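Local coordinates for probable ABC transporter phosphite binding protein PhnD1 (Prochlorococcus marinus str. MIT 9301, PDB 5LQ5), which binds inorganic phosphite strongly, and methylphosphonate and phosphate only very weakly, probably as the periplasmic solute-binding component of an ABC transporter, at residues Ser27-Leu30 / Ser31-Asp35; Gln259-Asn262 / Ile263-Gly267. All blocks are in the same frame, centred on the assembly; numbering follows the deposited sequence.

Contact 1: Ser27-Leu30 / Ser31-Asp35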
ATOM      1  N   SER A  27       3.185  -6.960  15.853  1.00 20.99           N
ATOM      2  CA  SER A  27       2.231  -7.092  16.958  1.00 22.64           C
ATOM      3  C   SER A  27       2.900  -7.580  18.241  1.00 25.66           C
ATOM      4  O   SER A  27       2.631  -7.090  19.322  1.00 26.41           O
ATOM      5  CB  SER A  27       1.056  -7.996  16.578  1.00 24.55           C
ATOM      6  OG  SER A  27       0.290  -7.368  15.544  1.00 24.87           O
ATOM      7  N   LYS A  28       3.804  -8.529  18.095  1.00 25.56           N
ATOM      8  CA  LYS A  28       4.492  -9.092  19.267  1.00 26.11           C
ATOM      9  C   LYS A  28       5.392  -8.056  19.947  1.00 25.52           C
ATOM     10  O   LYS A  28       5.450  -7.979  21.172  1.00 29.71           O
ATOM     11  CB  LYS A  28       5.270 -10.370  18.906  1.00 28.49           C
ATOM     12  CG  LYS A  28       4.380 -11.612  18.856  1.00 40.09           C
ATOM     13  CD  LYS A  28       5.152 -12.843  18.400  1.00 42.80           C
ATOM     14  CE  LYS A  28       4.223 -14.004  18.054  1.00 50.18           C
ATOM     15  NZ  LYS A  28       3.989 -14.925  19.196  1.00 85.03           N
ATOM     16  N   GLU A  29       6.053  -7.236  19.155  1.00 26.76           N
ATOM     17  CA  GLU A  29       6.912  -6.164  19.673  1.00 27.66           C
ATOM     18  C   GLU A  29       6.059  -5.081  20.362  1.00 27.16           C
ATOM     19  O   GLU A  29       6.378  -4.620  21.450  1.00 25.55           O
ATOM     20  CB  GLU A  29       7.794  -5.550  18.583  1.00 31.05           C
ATOM     21  CG  GLU A  29       8.791  -4.484  19.076  1.00 27.67           C
ATOM     22  CD  GLU A  29       9.743  -4.995  20.163  1.00 38.27           C
ATOM     23  OE1 GLU A  29      10.055  -6.220  20.201  1.00 39.53           O
ATOM     24  OE2 GLU A  29      10.190  -4.160  20.992  1.00 33.22           O
ATOM     25  N   LEU A  30       4.986  -4.644  19.717  1.00 25.22           N
ATOM     26  CA  LEU A  30       4.060  -3.703  20.378  1.00 23.82           C
ATOM     27  C   LEU A  30       3.540  -4.220  21.709  1.00 26.31           C
ATOM     28  O   LEU A  30       3.479  -3.496  22.704  1.00 25.14           O
ATOM     29  CB  LEU A  30       2.860  -3.371  19.462  1.00 28.18           C
ATOM     30  CG  LEU A  30       2.949  -2.019  18.777  1.00 36.69           C
ATOM     31  CD1 LEU A  30       4.196  -1.901  17.911  1.00 46.17           C
ATOM     32  CD2 LEU A  30       1.678  -1.838  17.955  1.00 30.81           C
ATOM     33  N   SER A  31       3.193  -5.496  21.732  1.00 25.72           N
ATOM     34  CA  SER A  31       2.651  -6.098  22.942  1.00 27.46           C
ATOM     35  C   SER A  31       3.669  -6.070  24.087  1.00 27.51           C
ATOM     36  O   SER A  31       3.325  -5.802  25.230  1.00 27.79           O
ATOM     37  CB  SER A  31       2.219  -7.534  22.699  1.00 26.91           C
ATOM     38  OG  SER A  31       1.799  -8.126  23.913  1.00 31.55           O
ATOM     39  N   LYS A  32       4.926  -6.341  23.765  1.00 24.68           N
ATOM     40  CA  LYS A  32       6.000  -6.304  24.779  1.00 28.90           C
ATOM     41  C   LYS A  32       6.187  -4.889  25.361  1.00 31.92           C
ATOM     42  O   LYS A  32       6.280  -4.706  26.573  1.00 31.72           O
ATOM     43  CB  LYS A  32       7.317  -6.790  24.199  1.00 32.93           C
ATOM     44  CG  LYS A  32       7.420  -8.302  24.063  1.00 48.53           C
ATOM     45  CD  LYS A  32       8.786  -8.719  23.544  1.00 67.38           C
ATOM     46  CE  LYS A  32       8.786 -10.168  23.079  1.00105.17           C
ATOM     47  NZ  LYS A  32      10.039 -10.525  22.366  1.00 72.96           N
ATOM     48  N   GLN A  33       6.232  -3.893  24.482  1.00 23.73           N
ATOM     49  CA  GLN A  33       6.482  -2.500  24.884  1.00 28.18           C
ATOM     50  C   GLN A  33       5.299  -1.793  25.524  1.00 27.06           C
ATOM     51  O   GLN A  33       5.485  -0.966  26.428  1.00 29.32           O
ATOM     52  CB  GLN A  33       6.982  -1.672  23.731  1.00 26.96           C
ATOM     53  CG  GLN A  33       8.341  -2.098  23.199  1.00 26.40           C
ATOM     54  CD  GLN A  33       9.052  -0.975  22.437  1.00 28.31           C
ATOM     55  OE1 GLN A  33       9.082   0.183  22.877  1.00 33.83           O
ATOM     56  NE2 GLN A  33       9.580  -1.294  21.261  1.00 31.60           N
ATOM     57  N   LEU A  34       4.102  -2.081  25.037  1.00 27.25           N
ATOM     58  CA  LEU A  34       2.857  -1.494  25.589  1.00 26.43           C
ATOM     59  C   LEU A  34       2.195  -2.258  26.726  1.00 29.14           C
ATOM     60  O   LEU A  34       1.304  -1.731  27.382  1.00 30.32           O
ATOM     61  CB  LEU A  34       1.811  -1.307  24.476  1.00 28.69           C
ATOM     62  CG  LEU A  34       2.311  -0.389  23.363  1.00 28.11           C
ATOM     63  CD1 LEU A  34       1.389  -0.474  22.160  1.00 30.96           C
ATOM     64  CD2 LEU A  34       2.499   1.049  23.818  1.00 31.24           C
ATOM     65  N   ASP A  35       2.623  -3.496  26.940  1.00 27.58           N
ATOM     66  CA  ASP A  35       2.079  -4.365  28.015  1.00 29.19           C
ATOM     67  C   ASP A  35       0.552  -4.534  27.858  1.00 27.76           C
ATOM     68  O   ASP A  35      -0.221  -4.406  28.803  1.00 32.17           O
ATOM     69  CB  ASP A  35       2.454  -3.752  29.392  1.00 46.47           C
ATOM     70  CG  ASP A  35       1.750  -4.415  30.584  1.00118.48           C
ATOM     71  OD1 ASP A  35       1.078  -5.462  30.463  1.00131.91           O
ATOM     72  OD2 ASP A  35       1.864  -3.862  31.679  1.00 66.34           O
TER
HETATM   73  O   HOH W   1       9.120  -8.769  19.937  1.00 42.29           O
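Glu-29 and Gln-33, one helical turn apart, meet through their polar ends: the amide nitrogen NE2 of Gln-33 gives a hydrogen bond of 2.9 Å to OE2 of Glu-29. The amide comes in at the anti lone pair, on the side away from the other oxygen, and the N-H points at it with an angle of 151°. Carboxylate and amide planes are turned 69° apart. Glu-29 gets there because CG stands anti to the backbone N (chi1 -176°) and the chain then bends at chi2, which lays the carboxylate beside CG of Gln-33. The other oxygen, OE1, takes a hydrogen bond of 2.7 Å from water 1, which in turn accepts one from NZ of Lys-32. Lysine and glutamate, of opposite charge, are thus joined through a water, with OE1 and NZ themselves 4.8 Å apart. On another side Leu-30 and Leu-34 lie alongside each other, pointing the same way, with CG of Leu-30 4.0 Å from CD1 of Leu-34. All of this is i to i+3 and i+4 pairing on the last turns of helix 16-34, the helix of the beta-alpha-beta unit between strands 5-10 and 37-40. Beneath the side chains the regular backbone ladder runs on, closing with Leu-34 N to Leu-30 O at 2.8 Å, before Asp-35 leaves the helix with positive phi. Were Gln-33 cut back to an alanine, OE2 of Glu-29 would probably lose one of its donors and the carboxylate would be less firmly held. The second donor to OE2 is NE2 of His-240, from helix 238-246, while the two leucines rest on helix 222-231. Ser-31 turns its OG to the carbonyl O of Val-36, just past the helix end.

Contact 2: Gln259-Asn262 / Ile263-Gly267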
ATOM      1  N   GLN A 259      -0.809  15.981   4.761  1.00 24.81           N
ATOM      2  CA  GLN A 259       0.107  15.551   3.697  1.00 25.04           C
ATOM      3  C   GLN A 259      -0.632  14.756   2.599  1.00 24.49           C
ATOM      4  O   GLN A 259      -0.109  14.601   1.489  1.00 25.35           O
ATOM      5  CB  GLN A 259       1.399  14.884   4.207  1.00 37.62           C
ATOM      6  CG  GLN A 259       1.369  13.416   4.539  1.00 35.57           C
ATOM      7  CD  GLN A 259       2.760  12.760   4.600  1.00 55.21           C
ATOM      8  OE1 GLN A 259       3.784  13.391   4.835  1.00 31.00           O
ATOM      9  NE2 GLN A 259       2.784  11.474   4.365  1.00 52.68           N
ATOM     10  N   TYR A 260      -1.859  14.319   2.887  1.00 20.85           N
ATOM     11  CA  TYR A 260      -2.607  13.458   1.946  1.00 20.90           C
ATOM     12  C   TYR A 260      -3.612  14.239   1.082  1.00 23.81           C
ATOM     13  O   TYR A 260      -4.438  13.654   0.400  1.00 21.89           O
ATOM     14  CB  TYR A 260      -3.334  12.325   2.708  1.00 19.82           C
ATOM     15  CG  TYR A 260      -2.326  11.505   3.466  1.00 23.69           C
ATOM     16  CD1 TYR A 260      -1.529  10.529   2.836  1.00 29.45           C
ATOM     17  CD2 TYR A 260      -2.063  11.813   4.791  1.00 23.77           C
ATOM     18  CE1 TYR A 260      -0.537   9.841   3.563  1.00 25.21           C
ATOM     19  CE2 TYR A 260      -1.086  11.173   5.500  1.00 26.87           C
ATOM     20  CZ  TYR A 260      -0.330  10.205   4.906  1.00 27.10           C
ATOM     21  OH  TYR A 260       0.654   9.667   5.685  1.00 30.69           O
ATOM     22  N   LYS A 261      -3.539  15.571   1.128  1.00 21.17           N
ATOM     23  CA  LYS A 261      -4.404  16.459   0.334  1.00 21.00           C
ATOM     24  C   LYS A 261      -4.405  16.153  -1.166  1.00 21.61           C
ATOM     25  O   LYS A 261      -5.454  16.076  -1.797  1.00 20.76           O
ATOM     26  CB  LYS A 261      -3.988  17.939   0.558  1.00 28.75           C
ATOM     27  CG  LYS A 261      -4.917  18.987  -0.021  1.00 54.02           C
ATOM     28  CD  LYS A 261      -4.291  20.374   0.129  1.00121.52           C
ATOM     29  CE  LYS A 261      -4.935  21.436  -0.754  1.00 89.44           C
ATOM     30  NZ  LYS A 261      -4.410  21.474  -2.156  1.00 42.12           N
ATOM     31  N   ASN A 262      -3.218  15.950  -1.715  1.00 21.33           N
ATOM     32  CA  ASN A 262      -3.077  15.673  -3.160  1.00 21.60           C
ATOM     33  C   ASN A 262      -3.697  14.310  -3.520  1.00 18.55           C
ATOM     34  O   ASN A 262      -4.420  14.188  -4.504  1.00 20.80           O
ATOM     35  CB  ASN A 262      -1.613  15.753  -3.581  1.00 26.29           C
ATOM     36  CG  ASN A 262      -1.398  15.400  -5.027  1.00 24.99           C
ATOM     37  OD1 ASN A 262      -1.795  16.138  -5.952  1.00 28.97           O
ATOM     38  ND2 ASN A 262      -0.787  14.254  -5.246  1.00 25.86           N
ATOM     39  N   ILE A 263      -3.488  13.301  -2.661  1.00 19.27           N
ATOM     40  CA  ILE A 263      -4.122  12.004  -2.929  1.00 19.63           C
ATOM     41  C   ILE A 263      -5.646  12.138  -2.888  1.00 18.62           C
ATOM     42  O   ILE A 263      -6.350  11.617  -3.743  1.00 17.19           O
ATOM     43  CB  ILE A 263      -3.658  10.940  -1.919  1.00 19.36           C
ATOM     44  CG1 ILE A 263      -2.166  10.625  -2.077  1.00 21.88           C
ATOM     45  CG2 ILE A 263      -4.491   9.648  -2.043  1.00 20.04           C
ATOM     46  CD1 ILE A 263      -1.689  10.212  -3.438  1.00 25.24           C
ATOM     47  N   GLU A 264      -6.141  12.867  -1.886  1.00 18.01           N
ATOM     48  CA  GLU A 264      -7.584  13.080  -1.774  1.00 19.98           C
ATOM     49  C   GLU A 264      -8.129  13.761  -3.025  1.00 18.23           C
ATOM     50  O   GLU A 264      -9.154  13.356  -3.554  1.00 19.61           O
ATOM     51  CB  GLU A 264      -7.971  13.874  -0.504  1.00 20.52           C
ATOM     52  CG  GLU A 264      -9.478  13.939  -0.281  1.00 21.11           C
ATOM     53  CD  GLU A 264      -9.923  14.490   1.059  1.00 27.35           C
ATOM     54  OE1 GLU A 264      -9.087  14.890   1.905  1.00 32.32           O
ATOM     55  OE2 GLU A 264     -11.173  14.469   1.274  1.00 26.15           O
ATOM     56  N   GLU A 265      -7.433  14.796  -3.479  1.00 17.50           N
ATOM     57  CA  GLU A 265      -7.902  15.557  -4.673  1.00 19.94           C
ATOM     58  C   GLU A 265      -7.914  14.721  -5.941  1.00 17.92           C
ATOM     59  O   GLU A 265      -8.852  14.776  -6.737  1.00 18.04           O
ATOM     60  CB  GLU A 265      -7.026  16.801  -4.866  1.00 17.39           C
ATOM     61  CG  GLU A 265      -7.294  17.824  -3.750  1.00 21.22           C
ATOM     62  CD  GLU A 265      -6.348  19.016  -3.779  1.00 23.81           C
ATOM     63  OE1 GLU A 265      -5.370  19.022  -4.564  1.00 25.62           O
ATOM     64  OE2 GLU A 265      -6.601  19.969  -3.015  1.00 28.67           O
ATOM     65  N   ILE A 266      -6.866  13.928  -6.110  1.00 17.61           N
ATOM     66  CA  ILE A 266      -6.786  12.991  -7.234  1.00 19.15           C
ATOM     67  C   ILE A 266      -7.918  11.949  -7.125  1.00 18.34           C
ATOM     68  O   ILE A 266      -8.583  11.645  -8.111  1.00 18.40           O
ATOM     69  CB  ILE A 266      -5.375  12.375  -7.392  1.00 18.67           C
ATOM     70  CG1 ILE A 266      -4.333  13.466  -7.754  1.00 19.36           C
ATOM     71  CG2 ILE A 266      -5.395  11.249  -8.433  1.00 18.34           C
ATOM     72  CD1 ILE A 266      -2.889  13.002  -7.832  1.00 21.99           C
ATOM     73  N   GLY A 267      -8.113  11.405  -5.922  1.00 16.65           N
ATOM     74  CA  GLY A 267      -9.240  10.498  -5.634  1.00 18.13           C
ATOM     75  C   GLY A 267     -10.597  11.085  -6.032  1.00 17.44           C
ATOM     76  O   GLY A 267     -11.440  10.414  -6.630  1.00 18.99           O
TER
HETATM   77  O   HOH W   2      -1.092  13.806  -1.017  1.00 23.57           O
HETATM   78  O   HOH W   3      -2.813  18.702  -4.787  1.00 29.65           O
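With CG anti to the backbone N and the chain curled only at its last torsion (chi4 -84°), Lys-261 brings its ammonium group back to the carboxylate of Glu-265, whose own CG lies beside its backbone N and whose chain then runs out extended, the two side chains crossing obliquely. The result is an i to i+4 salt bridge: NZ of Lys-261 reaches OE2 of Glu-265 at 2.8 Å, on the syn side but 26° out of the carboxylate plane. The aliphatic part of the lysine takes part too, CE standing 3.2 Å from the same oxygen. The remaining oxygen of Glu-265, OE1, receives a hydrogen bond of 2.6 Å from water 3, and that water also donates to OD1 of Asn-262, tying the two exposed side chains together.

The amide of Asn-262 crosses the end of Ile-266, with ND2 3.6 Å from the methyl CD1. Closer to the backbone, CG1 of Ile-266 lies 3.3 Å from the carbonyl O of Asn-262, which its own N-H meets in a nearly straight hydrogen bond (168°). At the start of the turn Glu-264 N bonds to Tyr-260 O at 3.0 Å, while water 2 bridges Gln-259 O and the N-H of Ile-263, so that this early amide of the helix has a partner.

Inward, the Tyr-260 ring carries CG of Gln-259 over one face and stacks with His-207. Ile-263 touches Thr-127, a phosphite-pocket residue, and its side chain is about 8 Å from the bound ion; Ile-266 packs on Leu-131, Met-132 and Tyr-135. These are the first two turns of an amphipathic helix, 261-269, entered from a 3-10 segment with Tyr-260 at the N-cap position: salt bridge outside, isoleucines against helix 127-139.

Contact 1 comes first along the chain and contact 2 near the modelled C-terminus, their centres 33 Å apart and their nearest atoms about 17 Å apart, without touching. They sit at opposite ends of their helices: contact 1 on the closing turns of helix 16-34, contact 2 on the opening turns of helix 261-269. Helix 16-34 belongs with the six-stranded sheet through strands 5-10 and 37-40. Contact 2 lies instead where the two lobes of this periplasmic binding protein come together, since its side chains reach helix 65-74 from the one and helix 127-139 from the other. Contact 1 is peripheral, its centre 23 Å from the centre of the chain, whereas contact 2, at 15 Å, lies nearer the phosphite.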